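PDB 5JJP: nonribosomal peptide synthase from Streptomyces sp. MJ635-86F5, which activates aliphatic beta-amino acids by adenylation, probably at the expense of ATP. Local coordinates for residues 326-330 / 352-356. Residues are numbered along the deposited sequence; the frame is centred on the assembly and turned at random.
Sequences FNLYG and RLTIG
The carbonyl O of Ile355 accepts two hydrogen bonds: one from Ser338 OG, and a weak one from a water that also donates to Asn327 O at 2.8 Å. Beside this bridge, the Asn327 amide reaches the loop directly, its CG anti to the backbone N (chi1 173°). ND2 lies 3.3 Å from Thr354 O, but the N-H...O angle is only 126°, and the bond is weak. Thr354 is fixed by its own ST turn, OG1 accepting from Gly356 N at 3.0 Å while also bonding Leu433 O. The apolar half belongs to Tyr329 and Ile355. CD1 of Ile355 sits over the ring face, 3.9 Å from the centroid and nearly on the normal, a CH-pi contact; CG2 packs on Tyr329 CB at 3.8 Å. With an alanine at Tyr329, the CD1 of Ile355 would probably lose its aromatic cover and Asp423 the hydroxyl it bonds. The Asn-Leu-Tyr-Gly run resembles the adenylation-domain motif that lines the nucleotide pocket in relatives. Strand 324-329 lies between strands 300-304 and 338-341 of the mixed sheet; loop 352-356 packs over its face carrying Asn327 and Tyr329, linking it to strand 433-438 of the antiparallel sheet.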
loop_
_atom_site.group_PDB
_atom_site.type_symbol
_atom_site.label_atom_id
_atom_site.label_comp_id
_atom_site.label_asym_id
_atom_site.label_seq_id
_atom_site.Cartn_x
_atom_site.Cartn_y
_atom_site.Cartn_z
ATOM N N PHE A 326 -5.107 -13.845 -7.554
ATOM C CA PHE A 326 -5.584 -13.522 -6.236
ATOM C C PHE A 326 -6.497 -12.299 -6.232
ATOM O O PHE A 326 -6.177 -11.277 -6.780
ATOM C CB PHE A 326 -4.396 -13.166 -5.359
ATOM C CG PHE A 326 -3.340 -14.193 -5.332
ATOM C CD1 PHE A 326 -3.563 -15.407 -4.756
ATOM C CD2 PHE A 326 -2.052 -13.904 -5.824
ATOM C CE1 PHE A 326 -2.554 -16.356 -4.718
ATOM C CE2 PHE A 326 -1.034 -14.851 -5.750
ATOM C CZ PHE A 326 -1.317 -16.091 -5.233
ATOM N N ASN A 327 -7.556 -12.399 -5.464
ATOM C CA ASN A 327 -8.540 -11.337 -5.286
ATOM C C ASN A 327 -8.360 -10.698 -3.899
ATOM O O ASN A 327 -8.393 -11.378 -2.847
ATOM C CB ASN A 327 -9.940 -11.950 -5.437
ATOM C CG ASN A 327 -11.045 -10.976 -5.097
ATOM O OD1 ASN A 327 -10.981 -9.813 -5.465
ATOM N ND2 ASN A 327 -12.070 -11.459 -4.385
ATOM N N LEU A 328 -8.108 -9.402 -3.911
ATOM C CA LEU A 328 -7.773 -8.685 -2.699
ATOM C C LEU A 328 -8.936 -7.760 -2.323
ATOM O O LEU A 328 -9.267 -6.863 -3.084
ATOM C CB LEU A 328 -6.515 -7.873 -2.968
ATOM C CG LEU A 328 -5.768 -7.355 -1.758
ATOM C CD1 LEU A 328 -5.087 -8.508 -1.050
ATOM C CD2 LEU A 328 -4.747 -6.302 -2.188
ATOM N N TYR A 329 -9.570 -7.990 -1.183
ATOM C CA TYR A 329 -10.700 -7.157 -0.734
ATOM C C TYR A 329 -10.189 -6.280 0.407
ATOM O O TYR A 329 -9.462 -6.752 1.298
ATOM C CB TYR A 329 -11.916 -7.990 -0.220
ATOM C CG TYR A 329 -12.781 -7.201 0.792
ATOM C CD1 TYR A 329 -13.579 -6.137 0.383
ATOM C CD2 TYR A 329 -12.725 -7.486 2.159
ATOM C CE1 TYR A 329 -14.329 -5.380 1.289
ATOM C CE2 TYR A 329 -13.455 -6.731 3.082
ATOM C CZ TYR A 329 -14.252 -5.681 2.639
ATOM O OH TYR A 329 -14.955 -4.919 3.561
ATOM N N GLY A 330 -10.575 -5.007 0.378
ATOM C CA GLY A 330 -10.428 -4.136 1.561
ATOM C C GLY A 330 -10.354 -2.674 1.215
ATOM O O GLY A 330 -10.577 -2.298 0.080
ATOM N N ARG A 352 -20.824 -14.575 -8.413
ATOM C CA ARG A 352 -20.179 -13.630 -7.498
ATOM C C ARG A 352 -18.964 -14.285 -6.862
ATOM O O ARG A 352 -19.089 -15.328 -6.224
ATOM C CB ARG A 352 -21.146 -13.184 -6.389
ATOM C CG ARG A 352 -20.579 -12.079 -5.511
ATOM C CD ARG A 352 -21.581 -11.557 -4.499
ATOM N NE ARG A 352 -22.479 -10.536 -5.042
ATOM C CZ ARG A 352 -23.712 -10.745 -5.488
ATOM N NH1 ARG A 352 -24.255 -11.963 -5.484
ATOM N NH2 ARG A 352 -24.414 -9.714 -5.934
ATOM N N LEU A 353 -17.801 -13.659 -7.009
ATOM C CA LEU A 353 -16.566 -14.135 -6.379
ATOM C C LEU A 353 -16.621 -13.879 -4.871
ATOM O O LEU A 353 -16.983 -12.791 -4.438
ATOM C CB LEU A 353 -15.396 -13.379 -6.974
ATOM C CG LEU A 353 -14.183 -14.149 -7.471
ATOM C CD1 LEU A 353 -14.554 -15.217 -8.472
ATOM C CD2 LEU A 353 -13.266 -13.128 -8.115
ATOM N N THR A 354 -16.300 -14.875 -4.065
ATOM C CA THR A 354 -16.235 -14.668 -2.631
ATOM C C THR A 354 -15.086 -13.731 -2.227
ATOM O O THR A 354 -14.045 -13.649 -2.925
ATOM C CB THR A 354 -16.115 -16.003 -1.857
ATOM O OG1 THR A 354 -16.265 -15.754 -0.463
ATOM C CG2 THR A 354 -14.770 -16.729 -2.112
ATOM N N ILE A 355 -15.242 -13.059 -1.088
ATOM C CA ILE A 355 -14.121 -12.340 -0.484
ATOM C C ILE A 355 -13.552 -13.123 0.696
ATOM O O ILE A 355 -12.648 -12.661 1.385
ATOM C CB ILE A 355 -14.501 -10.882 -0.092
ATOM C CG1 ILE A 355 -15.666 -10.851 0.891
ATOM C CG2 ILE A 355 -14.871 -10.081 -1.333
ATOM C CD1 ILE A 355 -15.992 -9.475 1.449
ATOM N N GLY A 356 -14.085 -14.308 0.941
ATOM C CA GLY A 356 -13.415 -15.277 1.780
ATOM C C GLY A 356 -13.415 -14.927 3.233
ATOM O O GLY A 356 -14.412 -14.437 3.744
HETATM O O HOH W 1 -10.393 -11.480 -0.889
#